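Local coordinates for protein enterotoxin SEN variant (Staphylococcus aureus, PDB 6KRY) that probably acts as a secreted superantigen toxin of the staphylococcal and streptococcal enterotoxin type, at residues Glu148-Thr151 / Lys152-Lys156; Thr108-Asp111 / Gly112-Asp116; Lys196-Val199 / Gly200-Phe204. All blocks are in the same frame, centred on the assembly; numbering follows the deposited sequence.

Contact 1: Glu148-Thr151 / Lys152-Lys156; sequences ELDT and KVRFK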
loop_
_atom_site.group_PDB
_atom_site.type_symbol
_atom_site.label_atom_id
_atom_site.label_comp_id
_atom_site.label_asym_id
_atom_site.label_seq_id
_atom_site.Cartn_x
_atom_site.Cartn_y
_atom_site.Cartn_z
ATOM N N GLU A 148 -1.100 1.927 3.565
ATOM C CA GLU A 148 -1.566 3.305 3.325
ATOM C C GLU A 148 -0.380 4.270 3.314
ATOM O O GLU A 148 -0.256 5.093 2.405
ATOM C CB GLU A 148 -2.602 3.727 4.354
ATOM C CG GLU A 148 -3.037 5.169 4.180
ATOM C CD GLU A 148 -4.259 5.569 4.999
ATOM O OE1 GLU A 148 -5.012 4.668 5.485
ATOM O OE2 GLU A 148 -4.420 6.794 5.187
ATOM N N LEU A 149 0.488 4.161 4.321
ATOM C CA LEU A 149 1.682 5.052 4.440
ATOM C C LEU A 149 2.645 4.843 3.261
ATOM O O LEU A 149 3.094 5.814 2.653
ATOM C CB LEU A 149 2.412 4.811 5.767
ATOM C CG LEU A 149 1.577 4.985 7.033
ATOM C CD1 LEU A 149 2.435 4.837 8.280
ATOM C CD2 LEU A 149 0.855 6.343 7.028
ATOM N N ASP A 150 2.980 3.575 2.980
ATOM C CA ASP A 150 3.891 3.176 1.914
ATOM C C ASP A 150 3.376 3.699 0.564
ATOM O O ASP A 150 4.117 4.285 -0.219
ATOM C CB ASP A 150 4.056 1.658 1.900
ATOM C CG ASP A 150 5.221 1.109 1.109
ATOM O OD1 ASP A 150 6.145 1.887 0.782
ATOM O OD2 ASP A 150 5.183 -0.118 0.839
ATOM N N THR A 151 2.092 3.501 0.292
ATOM C CA THR A 151 1.536 3.880 -0.967
ATOM C C THR A 151 1.606 5.399 -1.149
ATOM O O THR A 151 1.998 5.862 -2.207
ATOM C CB THR A 151 0.085 3.413 -1.104
ATOM O OG1 THR A 151 0.066 1.995 -1.023
ATOM C CG2 THR A 151 -0.508 3.862 -2.414
ATOM N N LYS A 152 1.225 6.161 -0.110
ATOM C CA LYS A 152 1.265 7.619 -0.171
ATOM C C LYS A 152 2.695 8.142 -0.404
ATOM O O LYS A 152 2.926 9.026 -1.257
ATOM C CB LYS A 152 0.661 8.190 1.106
ATOM C CG LYS A 152 -0.848 8.100 1.146
ATOM C CD LYS A 152 -1.446 8.634 2.409
ATOM C CE LYS A 152 -2.948 8.740 2.251
ATOM N NZ LYS A 152 -3.656 8.929 3.545
ATOM N N VAL A 153 3.679 7.535 0.257
ATOM C CA VAL A 153 5.092 7.869 -0.009
ATOM C C VAL A 153 5.506 7.501 -1.451
ATOM O O VAL A 153 6.125 8.329 -2.154
ATOM C CB VAL A 153 6.017 7.177 1.004
ATOM C CG1 VAL A 153 7.488 7.370 0.694
ATOM C CG2 VAL A 153 5.757 7.727 2.381
ATOM N N ARG A 154 5.220 6.268 -1.877
ATOM C CA ARG A 154 5.659 5.803 -3.162
ATOM C C ARG A 154 5.061 6.672 -4.280
ATOM O O ARG A 154 5.775 6.991 -5.266
ATOM C CB ARG A 154 5.356 4.323 -3.335
ATOM C CG ARG A 154 6.276 3.431 -2.528
ATOM C CD ARG A 154 6.114 1.971 -2.891
ATOM N NE ARG A 154 6.661 1.114 -1.844
ATOM C CZ ARG A 154 7.134 -0.094 -2.028
ATOM N NH1 ARG A 154 7.457 -0.516 -3.242
ATOM N NH2 ARG A 154 7.279 -0.876 -0.973
ATOM N N PHE A 155 3.799 7.092 -4.120
ATOM C CA PHE A 155 3.161 7.938 -5.097
ATOM C C PHE A 155 3.973 9.245 -5.258
ATOM O O PHE A 155 4.245 9.722 -6.359
ATOM C CB PHE A 155 1.725 8.200 -4.644
ATOM C CG PHE A 155 0.915 8.873 -5.707
ATOM C CD1 PHE A 155 0.364 8.128 -6.728
ATOM C CD2 PHE A 155 0.806 10.265 -5.733
ATOM C CE1 PHE A 155 -0.334 8.763 -7.746
ATOM C CE2 PHE A 155 0.072 10.903 -6.728
ATOM C CZ PHE A 155 -0.472 10.147 -7.747
ATOM N N LYS A 156 4.364 9.826 -4.129
ATOM C CA LYS A 156 5.138 11.074 -4.141
ATOM C C LYS A 156 6.548 10.838 -4.694
ATOM O O LYS A 156 7.081 11.628 -5.506
ATOM C CB LYS A 156 5.186 11.630 -2.730
ATOM C CG LYS A 156 3.975 12.448 -2.341
ATOM C CD LYS A 156 4.375 13.869 -1.969
ATOM C CE LYS A 156 5.347 14.460 -2.974
ATOM N NZ LYS A 156 5.147 15.922 -3.128
#

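Contact 2: Thr108-Asp111 / Gly112-Asp116; sequences TIYD and GNQLD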
loop_
_atom_site.group_PDB
_atom_site.type_symbol
_atom_site.label_atom_id
_atom_site.label_comp_id
_atom_site.label_asym_id
_atom_site.label_seq_id
_atom_site.Cartn_x
_atom_site.Cartn_y
_atom_site.Cartn_z
ATOM N N THR A 108 -8.711 -1.305 8.571
ATOM C CA THR A 108 -8.723 -0.870 9.953
ATOM C C THR A 108 -10.187 -0.808 10.413
ATOM O O THR A 108 -11.073 -0.437 9.642
ATOM C CB THR A 108 -8.029 0.489 10.145
ATOM O OG1 THR A 108 -8.562 1.407 9.184
ATOM C CG2 THR A 108 -6.519 0.345 10.017
ATOM N N ILE A 109 -10.406 -1.146 11.684
ATOM C CA ILE A 109 -11.695 -0.901 12.374
ATOM C C ILE A 109 -11.997 0.598 12.283
ATOM O O ILE A 109 -11.105 1.435 12.470
ATOM C CB ILE A 109 -11.612 -1.440 13.824
ATOM C CG1 ILE A 109 -11.552 -2.974 13.888
ATOM C CG2 ILE A 109 -12.733 -0.871 14.699
ATOM C CD1 ILE A 109 -12.784 -3.680 13.421
ATOM N N TYR A 110 -13.246 0.939 11.938
ATOM C CA TYR A 110 -13.656 2.282 11.755
ATOM C C TYR A 110 -13.913 2.938 13.115
ATOM O O TYR A 110 -13.440 4.028 13.342
ATOM C CB TYR A 110 -14.921 2.354 10.895
ATOM C CG TYR A 110 -15.614 3.691 10.940
ATOM C CD1 TYR A 110 -15.159 4.753 10.184
ATOM C CD2 TYR A 110 -16.734 3.879 11.736
ATOM C CE1 TYR A 110 -15.807 5.977 10.216
ATOM C CE2 TYR A 110 -17.370 5.111 11.806
ATOM C CZ TYR A 110 -16.920 6.151 11.020
ATOM O OH TYR A 110 -17.549 7.361 11.083
ATOM N N ASP A 111 -14.702 2.259 13.983
ATOM C CA ASP A 111 -15.237 2.837 15.212
ATOM C C ASP A 111 -14.070 3.147 16.146
ATOM O O ASP A 111 -13.291 2.276 16.434
ATOM C CB ASP A 111 -16.238 1.889 15.901
ATOM C CG ASP A 111 -17.480 1.748 15.045
ATOM O OD1 ASP A 111 -18.150 2.789 14.818
ATOM O OD2 ASP A 111 -17.696 0.656 14.507
ATOM N N GLY A 112 -14.007 4.399 16.641
ATOM C CA GLY A 112 -13.042 4.776 17.644
ATOM C C GLY A 112 -11.669 5.091 17.069
ATOM O O GLY A 112 -10.735 5.361 17.836
ATOM N N ASN A 113 -11.514 5.024 15.732
ATOM C CA ASN A 113 -10.195 5.169 15.110
ATOM C C ASN A 113 -10.091 6.481 14.322
ATOM O O ASN A 113 -9.015 6.797 13.744
ATOM C CB ASN A 113 -9.894 4.020 14.147
ATOM C CG ASN A 113 -8.424 3.913 13.808
ATOM O OD1 ASN A 113 -7.567 3.963 14.715
ATOM N ND2 ASN A 113 -8.129 3.718 12.524
ATOM N N GLN A 114 -11.153 7.290 14.334
ATOM C CA GLN A 114 -11.160 8.474 13.516
ATOM C C GLN A 114 -10.596 9.676 14.270
ATOM O O GLN A 114 -11.206 10.126 15.230
ATOM C CB GLN A 114 -12.594 8.774 13.086
ATOM C CG GLN A 114 -13.315 7.576 12.477
ATOM C CD GLN A 114 -12.562 7.030 11.293
ATOM O OE1 GLN A 114 -12.198 7.780 10.375
ATOM N NE2 GLN A 114 -12.304 5.723 11.299
ATOM N N LEU A 115 -9.491 10.269 13.783
ATOM C CA LEU A 115 -8.911 11.474 14.457
ATOM C C LEU A 115 -9.750 12.739 14.203
ATOM O O LEU A 115 -10.458 12.875 13.201
ATOM C CB LEU A 115 -7.482 11.691 13.968
ATOM C CG LEU A 115 -6.540 10.530 14.268
ATOM C CD1 LEU A 115 -5.250 10.743 13.534
ATOM C CD2 LEU A 115 -6.311 10.389 15.780
ATOM N N ASP A 116 -9.624 13.701 15.117
ATOM C CA ASP A 116 -10.379 14.969 14.997
ATOM C C ASP A 116 -9.720 15.857 13.931
ATOM O O ASP A 116 -10.349 16.728 13.372
ATOM C CB ASP A 116 -10.520 15.680 16.356
ATOM C CG ASP A 116 -9.225 16.061 17.076
ATOM O OD1 ASP A 116 -8.127 15.708 16.601
ATOM O OD2 ASP A 116 -9.328 16.718 18.141
HETATM O O HOH W 1 -10.030 3.024 10.531
#

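Contact 3: Lys196-Val199 / Gly200-Phe204; sequences KGSV and GAEFF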
loop_
_atom_site.group_PDB
_atom_site.type_symbol
_atom_site.label_atom_id
_atom_site.label_comp_id
_atom_site.label_asym_id
_atom_site.label_seq_id
_atom_site.Cartn_x
_atom_site.Cartn_y
_atom_site.Cartn_z
ATOM N N LYS A 196 7.288 -8.621 -6.169
ATOM C CA LYS A 196 7.071 -10.018 -6.587
ATOM C C LYS A 196 6.146 -10.049 -7.807
ATOM O O LYS A 196 5.154 -9.303 -7.877
ATOM C CB LYS A 196 6.528 -10.842 -5.417
ATOM C CG LYS A 196 7.249 -10.596 -4.095
ATOM C CD LYS A 196 8.801 -10.577 -4.127
ATOM C CE LYS A 196 9.440 -11.707 -3.338
ATOM N NZ LYS A 196 9.286 -12.995 -4.064
ATOM N N GLY A 197 6.511 -10.887 -8.788
ATOM C CA GLY A 197 5.674 -11.279 -9.927
ATOM C C GLY A 197 5.534 -10.210 -10.997
ATOM O O GLY A 197 6.312 -9.292 -11.049
ATOM N N SER A 198 4.470 -10.286 -11.818
ATOM C CA SER A 198 4.359 -9.428 -13.006
ATOM C C SER A 198 3.014 -8.687 -13.135
ATOM O O SER A 198 2.834 -7.908 -14.071
ATOM C CB SER A 198 4.653 -10.241 -14.225
ATOM O OG SER A 198 3.632 -11.191 -14.411
ATOM N N VAL A 199 2.073 -8.918 -12.217
ATOM C CA VAL A 199 0.791 -8.218 -12.197
ATOM C C VAL A 199 0.467 -7.808 -10.747
ATOM O O VAL A 199 1.032 -8.318 -9.808
ATOM C CB VAL A 199 -0.352 -9.081 -12.764
ATOM C CG1 VAL A 199 -0.129 -9.381 -14.233
ATOM C CG2 VAL A 199 -0.520 -10.383 -12.009
ATOM N N GLY A 200 -0.488 -6.895 -10.599
ATOM C CA GLY A 200 -0.960 -6.411 -9.289
ATOM C C GLY A 200 -1.287 -7.511 -8.272
ATOM O O GLY A 200 -0.924 -7.368 -7.103
ATOM N N ALA A 201 -1.944 -8.590 -8.689
ATOM C CA ALA A 201 -2.295 -9.739 -7.816
ATOM C C ALA A 201 -1.049 -10.308 -7.146
ATOM O O ALA A 201 -1.113 -10.913 -6.099
ATOM C CB ALA A 201 -3.016 -10.825 -8.578
ATOM N N GLU A 202 0.109 -10.170 -7.789
ATOM C CA GLU A 202 1.324 -10.611 -7.187
ATOM C C GLU A 202 2.067 -9.447 -6.522
ATOM O O GLU A 202 2.590 -9.623 -5.464
ATOM C CB GLU A 202 2.190 -11.258 -8.262
ATOM C CG GLU A 202 1.513 -12.446 -8.946
ATOM C CD GLU A 202 2.312 -12.981 -10.125
ATOM O OE1 GLU A 202 2.628 -12.190 -11.038
ATOM O OE2 GLU A 202 2.651 -14.201 -10.123
ATOM N N PHE A 203 2.184 -8.286 -7.187
ATOM C CA PHE A 203 2.944 -7.150 -6.670
ATOM C C PHE A 203 2.609 -6.849 -5.196
ATOM O O PHE A 203 3.469 -6.455 -4.377
ATOM C CB PHE A 203 2.643 -5.846 -7.433
ATOM C CG PHE A 203 2.968 -5.777 -8.906
ATOM C CD1 PHE A 203 3.905 -6.613 -9.489
ATOM C CD2 PHE A 203 2.363 -4.802 -9.697
ATOM C CE1 PHE A 203 4.215 -6.485 -10.834
ATOM C CE2 PHE A 203 2.667 -4.690 -11.050
ATOM C CZ PHE A 203 3.596 -5.533 -11.614
ATOM N N PHE A 204 1.323 -6.924 -4.857
ATOM C CA PHE A 204 0.881 -6.331 -3.600
ATOM C C PHE A 204 0.494 -7.394 -2.572
ATOM O O PHE A 204 -0.010 -7.064 -1.487
ATOM C CB PHE A 204 -0.265 -5.361 -3.891
ATOM C CG PHE A 204 0.109 -4.292 -4.883
ATOM C CD1 PHE A 204 1.231 -3.517 -4.674
ATOM C CD2 PHE A 204 -0.633 -4.094 -6.032
ATOM C CE1 PHE A 204 1.659 -2.615 -5.634
ATOM C CE2 PHE A 204 -0.221 -3.161 -6.981
ATOM C CZ PHE A 204 0.907 -2.412 -6.767
HETATM O O HOH W 2 5.921 -7.429 -3.870
#

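Contact 1: Glu148-Thr151 / Lys152-Lys156
The guanidinium group of Arg154 takes Asp150 OD1 at its edge, almost exactly in its own plane, through a hydrogen bond of 2.8 Å from NE that is part of a salt bridge. A second nitrogen completes a side-on grip, with Arg154 NH2 reaching Asp150 OD2 at 2.9 Å. The two flat groups are far from coplanar, their planes standing 61° apart. In consequence NE approaches OD1 from above the carboxylate plane, whereas NH2 finds the syn lone pair of OD2, which is itself tilted from the guanidinium plane, along a more bent path with an N-H...O angle of 132°. CG of Asp150 lies anti to the backbone N, and Arg154 runs extended from CG to NE; between them these two shapes bring groups one turn apart together. Tyr207 also hydrogen-bonds OD2, and Tyr164 holds Arg154 NH1, which leaves this buried ion pair little rotational freedom.

Asp150 and Arg154 belong to helix 146-161 of the beta-grasp domain, where the i to i+4 spacing pairs side chains as it pairs backbones: Val153 N bonds Leu149 O at 3.0 Å, and Phe155 N bonds Thr151 O at 2.9 Å. Leu149 and Val153 pack against the sheet, on Phe178 and Ile176 respectively, and both meet Ile137.

A second salt bridge obeys the same spacing. Glu148 and Lys152 extend side by side, and Lys152 NZ meets OE2 of Glu148 at 2.8 Å on its anti side, 21° out of the carboxylate plane. The carboxylate is shared with Lys141 at OE1 and Thr139 at OE2, while NZ also donates to the carbonyl oxygen of Lys138.

Contact 2: Thr108-Asp111 / Gly112-Asp116
Thr108 faces Asn113 through a water. The threonine OG1 donates to this water at 2.6 Å, Asn113 ND2 donates to it at 2.8 Å, and the water in turn donates to Ile109 O. One solvent molecule thus ties the end of strand 100-109 to the far side of the turn. The carbonyl oxygen of Ile109 also lies 3.3 Å from Asn113 CB.

Tyr110 opens a type II beta turn that Asn113 closes, and its carbonyl oxygen takes two donors. Asn113 N lies 3.2 Å from Tyr110 O, above the carbonyl plane. Gln114 NE2 lies 2.9 Å from Tyr110 O, in that plane and on a lone pair, with an N-H...O angle of 171°. Bent at chi2 (-57°), the glutamine folds its amide back against the tyrosine side chain, the two planes 23° apart and NE2 approaching the ring obliquely, 3.2 Å from CD1 of Tyr110. Asp111 and Gly112 form the corner, where the glycine has the positive phi of this turn type.

Gln114 NE2 also donates to Asp82 OD2, and Asn113 OD1 accepts from the backbone N of Lys143. The amides therefore secure the turn internally while joining it to other segments of the same chain, on the OB-fold and the beta-grasp sides.

Contact 3: Lys196-Val199 / Gly200-Phe204
The short helix 200-203 starts at the N-cap residue Val199, whose carbonyl oxygen accepts the first-turn bonds from two backbone donors. Phe203 N approaches Val199 O in the carbonyl plane at 2.9 Å, nearly straight at 170°, while Glu202 N reaches the same Val199 O from above that plane, at an equal distance and along a more bent line (143°).

The carboxylate of Glu202 bonds back to the loop: its OE1 receives the backbone N of Ser198 at 2.8 Å, the donor standing above the carboxylate plane. With CG anti to the carbonyl carbon (chi1 -59°) and the chain extended beyond it, the carboxylate reaches back over the loop. There OE1 also passes 3.4 Å from Gly197 CA, a close approach made possible by the missing side chain.

The ring of Phe203 lies against the loop backbone. Over one face, displaced toward the rim, lies Val199 O, 3.3 Å above the ring plane; Lys196 O and Gly197 O sit at the ring edge. The carbonyl of Lys196 also receives a CA-H...O contact from Phe203, and a water joins Lys196 N to Phe203 O. Beyond the bend, Phe203 touches Lys17 and Leu21 of helix 15-26, while Ala201 O accepts from Tyr104.

Val199 O is thus spent on two N-H groups and Ser198 N on a carboxylate, both within the bend, whereas Gly197 O accepts from Lys17 NZ outside it. The negative charge of Glu202 may be eased by the N-H of Ser198 and, to a small degree, by lying near the start of the helix.

In the fold
Followed from the N terminus, the three contacts come in series, and none nests within or crosses another. Contact 2 comes first, closing the tight turn between strand 100-109 of the OB-fold domain and strand 114-127 of the beta-grasp sheet. Contact 1 closes no loop; it lies within helix 146-161, which packs on strands 130-139 and 173-180. Contact 3 ends the loop that follows strand 188-191 and starts helix 200-203, placed against helix 15-26 and strand 86-88. The centres of contacts 2 and 3 are about 30 Å apart, on opposite sides of the chain's centre; contact 1, the buried one, lies about 20 Å and 17 Å from them, respectively.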